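Local atomic coordinates of WGR domain-containing protein (Bacteroides fragilis, PDB entry 2RA8), a protein that is of unknown function but joins a WGR domain to leucine-rich repeats, a make-up consistent with a role in binding other macromolecules. Residues E270-S275 against E282-S287; R243-F246 against R250-N253; Y87-E92 against M97-K102; K11-W16 against M76-K81; E326-K329 against K334-V337. One frame throughout, in Å; residues are numbered along the deposited sequence.

Contact 1 (E270-S275 against E282-S287)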
# COMPACT_ATOMS: atom_id res chain seq x y z
N GLU A 270 -8.84 27.24 10.51
CA GLU A 270 -9.54 28.45 10.91
C GLU A 270 -11.04 28.19 10.96
O GLU A 270 -11.72 28.60 11.91
CB GLU A 270 -9.26 29.58 9.91
CG GLU A 270 -9.83 30.92 10.33
CD GLU A 270 -9.85 31.94 9.20
OE1 GLU A 270 -8.77 32.19 8.62
OE2 GLU A 270 -10.94 32.48 8.89
N MSE A 271 -11.57 27.50 9.95
CA MSE A 271 -12.99 27.20 9.90
C MSE A 271 -13.44 26.47 11.12
O MSE A 271 -14.48 26.79 11.71
CB MSE A 271 -13.31 26.35 8.67
CG MSE A 271 -13.01 27.06 7.38
SE MSE A 271 -13.59 26.05 5.84
CE MSE A 271 -12.85 27.19 4.48
N PHE A 272 -12.66 25.46 11.52
CA PHE A 272 -12.98 24.70 12.71
C PHE A 272 -13.04 25.59 13.92
O PHE A 272 -14.06 25.65 14.61
CB PHE A 272 -11.92 23.60 12.95
CG PHE A 272 -12.20 22.31 12.21
CD1 PHE A 272 -13.18 21.43 12.66
CD2 PHE A 272 -11.48 21.99 11.07
CE1 PHE A 272 -13.44 20.25 11.97
CE2 PHE A 272 -11.75 20.81 10.38
CZ PHE A 272 -12.72 19.95 10.83
N LEU A 273 -11.95 26.32 14.17
CA LEU A 273 -11.86 27.19 15.34
C LEU A 273 -12.93 28.23 15.48
O LEU A 273 -13.34 28.54 16.60
CB LEU A 273 -10.48 27.86 15.39
CG LEU A 273 -9.28 26.91 15.51
CD1 LEU A 273 -7.98 27.69 15.44
CD2 LEU A 273 -9.35 26.14 16.81
N GLU A 274 -13.41 28.77 14.36
CA GLU A 274 -14.43 29.80 14.41
C GLU A 274 -15.85 29.29 14.33
O GLU A 274 -16.79 30.08 14.41
CB GLU A 274 -14.22 30.79 13.26
CG GLU A 274 -14.29 30.13 11.90
CD GLU A 274 -13.97 31.08 10.76
OE1 GLU A 274 -13.08 31.94 10.93
OE2 GLU A 274 -14.61 30.96 9.70
N SER A 275 -16.01 27.98 14.17
CA SER A 275 -17.33 27.38 14.04
C SER A 275 -18.06 27.06 15.32
O SER A 275 -17.45 26.84 16.37
CB SER A 275 -17.22 26.10 13.20
OG SER A 275 -18.48 25.48 13.04
N GLU A 282 -15.89 15.29 18.15
CA GLU A 282 -14.96 14.43 18.86
C GLU A 282 -13.71 14.40 18.04
O GLU A 282 -12.60 14.32 18.57
CB GLU A 282 -15.49 12.99 18.96
CG GLU A 282 -16.83 12.85 19.65
CD GLU A 282 -17.19 11.40 19.91
OE1 GLU A 282 -16.99 10.56 19.01
OE2 GLU A 282 -17.68 11.10 21.02
N THR A 283 -13.87 14.48 16.72
CA THR A 283 -12.72 14.42 15.81
C THR A 283 -12.63 15.55 14.81
O THR A 283 -13.60 15.86 14.11
CB THR A 283 -12.72 13.07 15.03
OG1 THR A 283 -12.77 11.98 15.96
CG2 THR A 283 -11.46 12.95 14.17
N MSE A 284 -11.46 16.17 14.75
CA MSE A 284 -11.19 17.24 13.80
C MSE A 284 -10.26 16.58 12.81
O MSE A 284 -9.17 16.16 13.17
CB MSE A 284 -10.49 18.41 14.49
CG MSE A 284 -10.13 19.55 13.56
SE MSE A 284 -9.10 20.93 14.46
CE MSE A 284 -7.67 21.11 13.19
N ASP A 285 -10.69 16.49 11.57
CA ASP A 285 -9.93 15.82 10.52
C ASP A 285 -9.39 16.83 9.55
O ASP A 285 -10.14 17.43 8.79
CB ASP A 285 -10.87 14.84 9.79
CG ASP A 285 -10.13 13.79 8.98
OD1 ASP A 285 -8.95 13.99 8.60
OD2 ASP A 285 -10.77 12.75 8.71
N ILE A 286 -8.08 17.03 9.58
CA ILE A 286 -7.42 17.97 8.69
C ILE A 286 -6.21 17.30 8.12
O ILE A 286 -5.10 17.83 8.15
CB ILE A 286 -6.99 19.24 9.45
CG1 ILE A 286 -6.20 18.86 10.71
CG2 ILE A 286 -8.22 20.06 9.84
CD1 ILE A 286 -5.31 19.97 11.24
N SER A 287 -6.43 16.11 7.58
CA SER A 287 -5.37 15.31 6.99
C SER A 287 -5.22 15.44 5.50
O SER A 287 -5.94 16.21 4.85
CB SER A 287 -5.61 13.84 7.31
OG SER A 287 -6.89 13.44 6.84
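Phe272, reaching from helix 265-274, lays one face of its ring on Met284, a selenomethionine of strand 283-285. The touching atom is CG of Met284, which stands over the middle of the ring, 3.5 Å from the Phe272 centroid and only 2° off its normal. This is a CH-pi contact of nearly vertical approach. With CG anti to the backbone N (chi1 178°), the chain of Met284 passes over the ring and then bends at its last torsion. Its SE lies 4.5 Å from the Phe272 centroid on the same face, a Met-aromatic contact displaced toward the CB end of the ring. Ile286 adds its CG2 methyl obliquely, 3.6 Å from Phe272 CE2. All of this is buried and apolar, and no hydrogen bond crosses it.

The far sides of the two segments are looser and polar. Glu274 is exposed and Glu270 partly so, and their carboxylates converge beyond the packed ring, where Arg243 pairs with Glu270 and, at longer range, weakly with Glu274. Behind the strand, Asp285 is buried, yet OD1 accepts from Ser287 OG at 2.8 Å and from Asn313, while OD2 accepts from Trp256. The contact closes the beta-alpha-beta unit of strand 256-260, helix 265-274 and strand 283-285: Phe272 also touches Leu257 of the preceding strand and meets Phe246 edge-to-face, and the backbone of Met284 bonds to Phe311 in the parallel sheet.

Contact 2 (R243-F246 against R250-N253)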
# COMPACT_ATOMS: atom_id res chain seq x y z
N ARG A 243 -17.49 26.42 4.26
CA ARG A 243 -17.85 27.08 5.50
C ARG A 243 -19.23 26.81 6.06
O ARG A 243 -19.37 26.53 7.25
CB ARG A 243 -17.61 28.60 5.37
CG ARG A 243 -16.13 28.99 5.26
CD ARG A 243 -15.91 30.52 5.28
NE ARG A 243 -14.90 30.91 6.26
CZ ARG A 243 -13.59 30.99 6.01
NH1 ARG A 243 -13.12 30.71 4.80
NH2 ARG A 243 -12.75 31.33 6.98
N PRO A 244 -20.29 26.89 5.24
CA PRO A 244 -21.63 26.62 5.78
C PRO A 244 -21.82 25.24 6.39
O PRO A 244 -22.76 25.03 7.16
CB PRO A 244 -22.54 26.86 4.59
CG PRO A 244 -21.81 27.93 3.82
CD PRO A 244 -20.38 27.44 3.87
N LEU A 245 -20.93 24.31 6.06
CA LEU A 245 -20.99 22.94 6.59
C LEU A 245 -20.67 22.90 8.07
O LEU A 245 -21.12 22.02 8.79
CB LEU A 245 -19.99 22.03 5.87
CG LEU A 245 -20.24 21.72 4.40
CD1 LEU A 245 -18.97 21.18 3.76
CD2 LEU A 245 -21.37 20.72 4.28
N PHE A 246 -19.88 23.87 8.52
CA PHE A 246 -19.48 23.96 9.91
C PHE A 246 -20.59 24.59 10.74
O PHE A 246 -20.42 25.66 11.33
CB PHE A 246 -18.20 24.79 10.03
CG PHE A 246 -16.98 24.14 9.42
CD1 PHE A 246 -15.95 23.65 10.23
CD2 PHE A 246 -16.84 24.04 8.04
CE1 PHE A 246 -14.80 23.07 9.67
CE2 PHE A 246 -15.69 23.46 7.47
CZ PHE A 246 -14.68 22.98 8.29
N ARG A 250 -26.99 22.61 11.21
CA ARG A 250 -27.08 21.74 10.04
C ARG A 250 -26.85 20.28 10.37
O ARG A 250 -27.61 19.41 9.93
CB ARG A 250 -26.06 22.19 8.98
CG ARG A 250 -26.11 21.37 7.68
CD ARG A 250 -25.07 21.87 6.69
NE ARG A 250 -25.27 23.28 6.36
CZ ARG A 250 -26.23 23.72 5.54
NH1 ARG A 250 -27.06 22.86 4.97
NH2 ARG A 250 -26.35 25.02 5.31
N PHE A 251 -25.81 20.01 11.16
CA PHE A 251 -25.45 18.65 11.56
C PHE A 251 -25.43 18.57 13.06
O PHE A 251 -24.35 18.51 13.68
CB PHE A 251 -24.05 18.30 11.00
CG PHE A 251 -23.96 18.40 9.50
CD1 PHE A 251 -22.95 19.15 8.90
CD2 PHE A 251 -24.85 17.72 8.68
CE1 PHE A 251 -22.84 19.22 7.51
CE2 PHE A 251 -24.74 17.79 7.29
CZ PHE A 251 -23.73 18.54 6.71
N PRO A 252 -26.61 18.55 13.71
CA PRO A 252 -26.66 18.48 15.17
C PRO A 252 -26.09 17.24 15.83
O PRO A 252 -25.87 17.22 17.04
CB PRO A 252 -28.14 18.68 15.47
CG PRO A 252 -28.80 18.06 14.27
CD PRO A 252 -27.96 18.59 13.14
N ASN A 253 -25.84 16.19 15.05
CA ASN A 253 -25.28 14.96 15.63
C ASN A 253 -23.91 14.61 15.10
O ASN A 253 -23.40 13.53 15.39
CB ASN A 253 -26.23 13.78 15.39
CG ASN A 253 -27.54 13.92 16.16
OD1 ASN A 253 -27.54 13.99 17.38
ND2 ASN A 253 -28.65 13.95 15.43
O HOH W 1 -24.81 26.93 7.25
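Arg250 and Phe251 lie against the short 3-10 turn at 243-245 in two different ways, one polar and one apolar. The chain of Arg250 leaves with CG anti to its backbone N (chi1 -178°), runs straight through CD and bends at chi3, which brings NE to the carbonyl oxygen of Pro244. The NE to Pro244 O hydrogen bond is 3.2 Å long, with an N-H...O angle of 158°. The oxygen lies near the guanidinium plane, but from its own side the donor stands well above the carbonyl plane, 53° out of it. A water completes a small ring, donating to Pro244 O at 2.8 Å and accepting from Arg250 NH2 at 3.1 Å.

The Phe251 ring takes Arg250 CG over the centre of one face, and turns its edge to Leu245. CD2 of Leu245 lies in the ring plane, 3.9 Å from Phe251 CE1, while Leu245 O is 3.4 Å from Phe251 CD1, also at the edge. Leu245 and Phe251 both also touch Leu224 of strand 223-227. Pro244 O is thus held by the arginine and the water, a polar fastening beside the apolar packing of Leu245 and Phe251.

Contact 3 (Y87-E92 against M97-K102)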
# COMPACT_ATOMS: atom_id res chain seq x y z
N TYR A 87 -10.65 -7.22 -16.73
CA TYR A 87 -10.52 -6.95 -18.15
C TYR A 87 -10.95 -8.18 -18.92
O TYR A 87 -11.59 -8.07 -19.97
CB TYR A 87 -9.05 -6.65 -18.50
CG TYR A 87 -8.83 -6.17 -19.92
CD1 TYR A 87 -8.82 -4.81 -20.23
CD2 TYR A 87 -8.63 -7.08 -20.96
CE1 TYR A 87 -8.63 -4.37 -21.53
CE2 TYR A 87 -8.44 -6.65 -22.27
CZ TYR A 87 -8.44 -5.30 -22.54
OH TYR A 87 -8.25 -4.87 -23.83
N ASP A 88 -10.61 -9.35 -18.38
CA ASP A 88 -10.95 -10.61 -19.02
C ASP A 88 -12.44 -10.81 -19.11
O ASP A 88 -12.95 -11.23 -20.14
CB ASP A 88 -10.33 -11.78 -18.24
CG ASP A 88 -8.82 -11.67 -18.12
OD1 ASP A 88 -8.16 -11.42 -19.14
OD2 ASP A 88 -8.30 -11.85 -17.00
N GLU A 89 -13.14 -10.52 -18.02
CA GLU A 89 -14.59 -10.67 -18.01
C GLU A 89 -15.23 -9.76 -19.03
O GLU A 89 -16.21 -10.12 -19.68
CB GLU A 89 -15.14 -10.37 -16.62
CG GLU A 89 -14.75 -11.40 -15.57
CD GLU A 89 -15.23 -11.02 -14.17
OE1 GLU A 89 -14.82 -9.95 -13.67
OE2 GLU A 89 -16.01 -11.80 -13.57
N ALA A 90 -14.67 -8.56 -19.18
CA ALA A 90 -15.19 -7.59 -20.14
C ALA A 90 -15.03 -8.15 -21.54
O ALA A 90 -15.95 -8.08 -22.36
CB ALA A 90 -14.45 -6.26 -20.01
N GLU A 91 -13.85 -8.71 -21.83
CA GLU A 91 -13.59 -9.30 -23.13
C GLU A 91 -14.55 -10.43 -23.40
O GLU A 91 -14.97 -10.65 -24.54
CB GLU A 91 -12.15 -9.84 -23.19
CG GLU A 91 -11.11 -8.76 -23.35
CD GLU A 91 -11.32 -7.97 -24.63
OE1 GLU A 91 -11.40 -8.60 -25.71
OE2 GLU A 91 -11.39 -6.73 -24.56
N GLU A 92 -14.89 -11.15 -22.34
CA GLU A 92 -15.81 -12.27 -22.43
C GLU A 92 -17.24 -11.77 -22.58
O GLU A 92 -18.17 -12.56 -22.80
CB GLU A 92 -15.70 -13.12 -21.16
CG GLU A 92 -16.43 -14.45 -21.22
CD GLU A 92 -16.45 -15.17 -19.88
OE1 GLU A 92 -15.36 -15.35 -19.29
OE2 GLU A 92 -17.56 -15.55 -19.42
N MSE A 97 -23.33 -5.67 -13.71
CA MSE A 97 -24.63 -5.69 -13.06
C MSE A 97 -25.20 -7.08 -13.01
O MSE A 97 -25.96 -7.41 -12.09
CB MSE A 97 -25.60 -4.77 -13.78
CG MSE A 97 -25.65 -3.39 -13.18
SE MSE A 97 -26.61 -3.42 -11.51
CE MSE A 97 -25.24 -2.89 -10.27
N ASP A 98 -24.84 -7.91 -13.99
CA ASP A 98 -25.33 -9.28 -14.01
C ASP A 98 -24.61 -10.10 -12.96
O ASP A 98 -25.20 -11.02 -12.39
CB ASP A 98 -25.12 -9.92 -15.39
CG ASP A 98 -26.06 -9.36 -16.44
OD1 ASP A 98 -27.25 -9.12 -16.11
OD2 ASP A 98 -25.62 -9.17 -17.59
N LYS A 99 -23.34 -9.78 -12.70
CA LYS A 99 -22.57 -10.49 -11.68
C LYS A 99 -23.16 -10.23 -10.33
O LYS A 99 -23.24 -11.12 -9.48
CB LYS A 99 -21.10 -10.03 -11.66
CG LYS A 99 -20.21 -10.72 -12.68
CD LYS A 99 -18.87 -11.14 -12.06
CE LYS A 99 -17.98 -9.96 -11.72
NZ LYS A 99 -16.66 -10.40 -11.17
N ILE A 100 -23.59 -8.99 -10.11
CA ILE A 100 -24.19 -8.60 -8.83
C ILE A 100 -25.57 -9.19 -8.69
O ILE A 100 -25.85 -9.90 -7.72
CB ILE A 100 -24.28 -7.07 -8.71
CG1 ILE A 100 -22.89 -6.46 -8.94
CG2 ILE A 100 -24.81 -6.68 -7.34
CD1 ILE A 100 -22.89 -4.95 -9.05
N LEU A 101 -26.45 -8.91 -9.66
CA LEU A 101 -27.82 -9.41 -9.64
C LEU A 101 -27.90 -10.92 -9.57
O LEU A 101 -28.91 -11.48 -9.13
CB LEU A 101 -28.59 -8.92 -10.87
CG LEU A 101 -28.92 -7.42 -10.99
CD1 LEU A 101 -29.45 -7.14 -12.39
CD2 LEU A 101 -29.96 -7.01 -9.94
N LYS A 102 -26.83 -11.60 -10.00
CA LYS A 102 -26.77 -13.06 -9.98
C LYS A 102 -26.41 -13.67 -8.65
O LYS A 102 -27.01 -14.67 -8.23
CB LYS A 102 -25.76 -13.56 -11.04
CG LYS A 102 -25.38 -15.04 -10.89
CD LYS A 102 -24.15 -15.24 -10.01
CE LYS A 102 -24.16 -16.59 -9.29
NZ LYS A 102 -24.19 -17.77 -10.19
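Glu89 and Lys99 meet across the gap between two short helices in a salt bridge that carries the whole contact. Lys99 NZ approaches the carboxylate so as to reach both oxygens: it lies 2.9 Å from Glu89 OE2, using the syn lone pair of that oxygen, and 3.1 Å from Glu89 OE1 in a weak second bond. The two side chains cross at about a right angle. Bends at chi2 and chi3 (-136° and -69°) carry the lysine round to the acid, and its CE follows alongside, 3.3 Å from Glu89 OE2.

The helices joined in this way, 87-91 and 96-102, follow strand 80-83, the outermost strand of the parallel sheet at this end, and lead on to strand 111-114, where Ile100 rests on Ile112 and Ile114.

Each end of the salt bridge has a further partner. OE1 of Glu89 accepts from the backbone N of Ser86, just ahead of helix 87-91, and NZ of Lys99 also donates to the carbonyl of Ala84, in the turn that leaves strand 80-83. The ammonium is therefore held by OE2, more weakly by OE1, and by a main-chain oxygen. On helix 87-91, Tyr87 OH is hydrogen-bonded to the backbone N of Gly36 of the second subunit.

Contact 4 (K11-W16 against M76-K81)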
# COMPACT_ATOMS: atom_id res chain seq x y z
N LYS A 11 -14.03 -3.97 3.50
CA LYS A 11 -13.05 -4.92 2.95
C LYS A 11 -12.72 -6.14 3.78
O LYS A 11 -12.45 -7.21 3.23
CB LYS A 11 -11.77 -4.18 2.61
N SER A 12 -12.72 -6.01 5.11
CA SER A 12 -12.40 -7.13 5.99
C SER A 12 -13.57 -7.71 6.73
O SER A 12 -14.39 -6.99 7.29
CB SER A 12 -11.36 -6.71 7.04
OG SER A 12 -10.17 -6.28 6.42
N GLN A 13 -13.65 -9.03 6.73
CA GLN A 13 -14.71 -9.76 7.42
C GLN A 13 -13.95 -10.91 8.03
O GLN A 13 -13.92 -12.02 7.49
CB GLN A 13 -15.75 -10.27 6.41
CG GLN A 13 -16.48 -9.15 5.65
CD GLN A 13 -17.52 -8.44 6.52
OE1 GLN A 13 -17.58 -7.21 6.57
NE2 GLN A 13 -18.34 -9.23 7.22
N LYS A 14 -13.30 -10.66 9.16
CA LYS A 14 -12.50 -11.69 9.79
C LYS A 14 -12.53 -11.78 11.29
O LYS A 14 -13.06 -10.90 11.97
CB LYS A 14 -11.05 -11.58 9.30
CG LYS A 14 -10.55 -10.16 9.11
CD LYS A 14 -9.16 -10.16 8.46
CE LYS A 14 -8.72 -8.76 8.07
NZ LYS A 14 -8.66 -7.85 9.24
N PHE A 15 -11.96 -12.88 11.80
CA PHE A 15 -11.87 -13.14 13.23
C PHE A 15 -10.45 -13.44 13.61
O PHE A 15 -9.62 -13.84 12.78
CB PHE A 15 -12.74 -14.35 13.65
CG PHE A 15 -12.20 -15.68 13.20
CD1 PHE A 15 -12.37 -16.10 11.88
CD2 PHE A 15 -11.47 -16.48 14.07
CE1 PHE A 15 -11.82 -17.30 11.44
CE2 PHE A 15 -10.92 -17.69 13.63
CZ PHE A 15 -11.10 -18.10 12.32
N TRP A 16 -10.16 -13.26 14.90
CA TRP A 16 -8.85 -13.50 15.46
C TRP A 16 -9.11 -13.97 16.86
O TRP A 16 -9.82 -13.31 17.61
CB TRP A 16 -8.04 -12.19 15.46
CG TRP A 16 -6.66 -12.29 16.05
CD1 TRP A 16 -5.50 -12.65 15.40
CD2 TRP A 16 -6.29 -12.00 17.41
NE1 TRP A 16 -4.44 -12.60 16.28
CE2 TRP A 16 -4.89 -12.21 17.51
CE3 TRP A 16 -7.01 -11.59 18.54
CZ2 TRP A 16 -4.19 -12.01 18.71
CZ3 TRP A 16 -6.31 -11.39 19.74
CH2 TRP A 16 -4.91 -11.61 19.81
N MSE A 76 -21.02 -16.44 12.50
CA MSE A 76 -21.07 -15.24 11.67
C MSE A 76 -20.58 -15.51 10.27
O MSE A 76 -19.69 -16.33 10.05
CB MSE A 76 -20.23 -14.12 12.30
CG MSE A 76 -20.85 -13.51 13.55
SE MSE A 76 -19.73 -12.11 14.35
CE MSE A 76 -20.13 -10.68 13.11
N LYS A 77 -21.16 -14.81 9.30
CA LYS A 77 -20.79 -14.97 7.90
C LYS A 77 -20.32 -13.67 7.33
O LYS A 77 -20.60 -12.61 7.89
CB LYS A 77 -21.99 -15.47 7.09
CG LYS A 77 -22.61 -16.77 7.59
CD LYS A 77 -21.73 -17.98 7.29
CE LYS A 77 -22.24 -19.20 8.04
NZ LYS A 77 -23.70 -19.40 7.81
N VAL A 78 -19.61 -13.74 6.20
CA VAL A 78 -19.12 -12.54 5.52
C VAL A 78 -20.35 -11.73 5.15
O VAL A 78 -21.29 -12.26 4.56
CB VAL A 78 -18.36 -12.90 4.22
CG1 VAL A 78 -17.97 -11.63 3.48
CG2 VAL A 78 -17.10 -13.70 4.55
N GLU A 79 -20.36 -10.45 5.50
CA GLU A 79 -21.51 -9.63 5.16
C GLU A 79 -21.15 -8.40 4.36
O GLU A 79 -21.92 -7.44 4.30
CB GLU A 79 -22.30 -9.23 6.42
CG GLU A 79 -21.54 -8.35 7.37
CD GLU A 79 -22.37 -7.92 8.56
OE1 GLU A 79 -21.97 -6.94 9.23
OE2 GLU A 79 -23.40 -8.57 8.84
N ALA A 80 -19.97 -8.43 3.74
CA ALA A 80 -19.50 -7.34 2.90
C ALA A 80 -18.86 -7.93 1.69
O ALA A 80 -18.21 -8.98 1.78
CB ALA A 80 -18.48 -6.47 3.66
N LYS A 81 -19.03 -7.30 0.55
CA LYS A 81 -18.42 -7.83 -0.64
C LYS A 81 -18.18 -6.77 -1.68
O LYS A 81 -18.86 -5.75 -1.71
CB LYS A 81 -19.29 -8.96 -1.22
CG LYS A 81 -18.55 -9.90 -2.16
CD LYS A 81 -19.42 -11.07 -2.58
CE LYS A 81 -18.66 -12.05 -3.45
NZ LYS A 81 -19.52 -13.19 -3.90
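Chi1 of -63° puts CG of Gln13 anti to the carbonyl carbon, and a bend at chi2 (-75°) turns the amide toward Glu79 and Ala80. Val78 answers with CG1 anti to its own backbone N, which sets that methyl beside the glutamine stem, 3.6 Å from Gln13 CG. CB of Gln13 is near both methyls of the valine, 3.9 Å from Val78 CG1 and 4.1 Å from Val78 CG2. The two side chains pass each other at a slant.

Beyond the stem, the amide of Gln13 reaches the main chain where Glu79 leads into strand 80-83, with CD 3.6 Å from Glu79 N and as far from the methyl of Ala80. The aliphatic part of Glu79 comes in at about a right angle to the glutamine, and its CG lies 4.1 Å from Gln13 CD. Gln13 is buried and contributes a little over half of the surface buried between the segments.

The pairing is long-range in sequence. It sets the start of strand 13-21, in the antiparallel sheet of the WGR domain, against the segment that enters the first strand of the parallel sheet, so that it lies at the junction of the two parts of the chain. Val78 also touches Lys31, and Glu79 touches Gln8, both of the WGR sheet. Methyl and methylene groups pack round the glutamine stem, while its buried amide lies beside main chain, so the join between the two sheets probably combines apolar packing with the anchoring of a polar group.

Contact 5 (E326-K329 against K334-V337)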
# COMPACT_ATOMS: atom_id res chain seq x y z
N GLU A 326 6.09 20.09 19.76
CA GLU A 326 5.27 21.03 20.51
C GLU A 326 3.85 20.56 20.57
O GLU A 326 3.23 20.56 21.64
CB GLU A 326 5.30 22.41 19.86
CG GLU A 326 5.04 23.55 20.84
CD GLU A 326 5.04 24.92 20.17
OE1 GLU A 326 5.85 25.13 19.25
OE2 GLU A 326 4.25 25.79 20.59
N LEU A 327 3.32 20.16 19.43
CA LEU A 327 1.95 19.67 19.35
C LEU A 327 1.78 18.46 20.22
O LEU A 327 0.79 18.33 20.94
CB LEU A 327 1.60 19.29 17.91
CG LEU A 327 1.44 20.46 16.94
CD1 LEU A 327 1.46 19.94 15.52
CD2 LEU A 327 0.15 21.21 17.25
N GLN A 328 2.77 17.57 20.17
CA GLN A 328 2.75 16.34 20.96
C GLN A 328 2.64 16.64 22.44
O GLN A 328 1.79 16.08 23.14
CB GLN A 328 4.03 15.55 20.71
CG GLN A 328 3.85 14.07 20.36
CD GLN A 328 3.52 13.85 18.90
OE1 GLN A 328 3.47 12.72 18.42
NE2 GLN A 328 3.29 14.94 18.17
N LYS A 329 3.49 17.55 22.92
CA LYS A 329 3.52 17.91 24.34
C LYS A 329 2.46 18.87 24.80
O LYS A 329 2.02 18.80 25.95
CB LYS A 329 4.89 18.49 24.69
CG LYS A 329 5.18 18.54 26.19
CD LYS A 329 6.50 19.23 26.48
CE LYS A 329 6.92 19.01 27.93
NZ LYS A 329 5.88 19.45 28.90
N LYS A 334 -5.30 12.49 21.69
CA LYS A 334 -4.62 11.73 20.67
C LYS A 334 -4.56 12.52 19.39
O LYS A 334 -5.53 13.17 19.01
CB LYS A 334 -5.37 10.42 20.42
CG LYS A 334 -4.77 9.51 19.36
CD LYS A 334 -5.57 8.22 19.23
CE LYS A 334 -4.93 7.26 18.24
NZ LYS A 334 -4.85 7.85 16.87
N ILE A 335 -3.40 12.50 18.73
CA ILE A 335 -3.25 13.19 17.46
C ILE A 335 -2.38 12.35 16.57
O ILE A 335 -1.55 11.57 17.04
CB ILE A 335 -2.59 14.59 17.60
CG1 ILE A 335 -1.17 14.45 18.17
CG2 ILE A 335 -3.45 15.48 18.50
CD1 ILE A 335 -0.36 15.74 18.12
N ASP A 336 -2.59 12.47 15.26
CA ASP A 336 -1.79 11.73 14.31
C ASP A 336 -1.09 12.72 13.42
O ASP A 336 -1.70 13.36 12.55
CB ASP A 336 -2.67 10.82 13.45
CG ASP A 336 -1.85 9.84 12.63
OD1 ASP A 336 -0.74 10.21 12.21
OD2 ASP A 336 -2.33 8.70 12.40
N VAL A 337 0.21 12.88 13.63
CA VAL A 337 0.99 13.81 12.83
C VAL A 337 1.94 13.06 11.93
O VAL A 337 2.88 13.64 11.40
CB VAL A 337 1.78 14.79 13.74
CG1 VAL A 337 0.84 15.84 14.30
CG2 VAL A 337 2.43 14.03 14.88
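Gln328 of helix 321-330 and the two aliphatic residues Ile335 and Val337 approach each other at the last strand of the parallel sheet. The glutamine starts off beside the strand, its CB directed neither at it nor away. An unusual first torsion (chi1 -130°) and a bend at chi2 (82°) then swing the amide inward. CB and CG make no close approach. CD is the first atom to arrive, 4.2 Å from Val337 CG2, and OE1 comes slightly nearer, 3.9 Å from the same methyl. The nitrogen comes closest: Gln328 NE2 sits 3.5 Å from Val337 CG2 and 3.7 Å from Ile335 CD1, so the amide rests on two methyl groups without a hydrogen bond across the contact. NE2 also makes a weak bond to Lys324 O, one turn back in its own helix.

Leu327 packs on the more buried side. Its CB lies 4.1 Å from Ile335 CD1, and its CD1 lies 4.3 Å from Val337 CG1, a looser touch. The contact completes the beta-alpha-beta unit of strand 311-313, helix 321-330 and strand 334-336. Leu327 also packs on Ala296 and Leu300 of helix 293-300, Ile335 lies on Ile312 of the adjacent strand, and Glu342 of the second subunit touches both Gln328 and Val337.

In the fold
Along the chain the contacts come in the order 4, 3, 2, 1, 5, each closing before the next opens, and they are spread along the chain's path through the parallel sheet, with contact 2 in the loop before strand 256-260. Contact 4 joins this sheet to the antiparallel WGR sheet, and contact 3 follows directly, about 23 Å away between centres. Contacts 1 and 2, with centres about 12 Å apart, touch through a probable hydrogen bond between Ser275 OG and Phe246 O. The centre of contact 5 is about 15 Å from that of contact 1 and about 47 Å from that of contact 3. Contacts 1 and 5 repeat the same helix-on-strand packing of beta-alpha-beta units, while contacts 3, 4 and 5 also touch the second subunit.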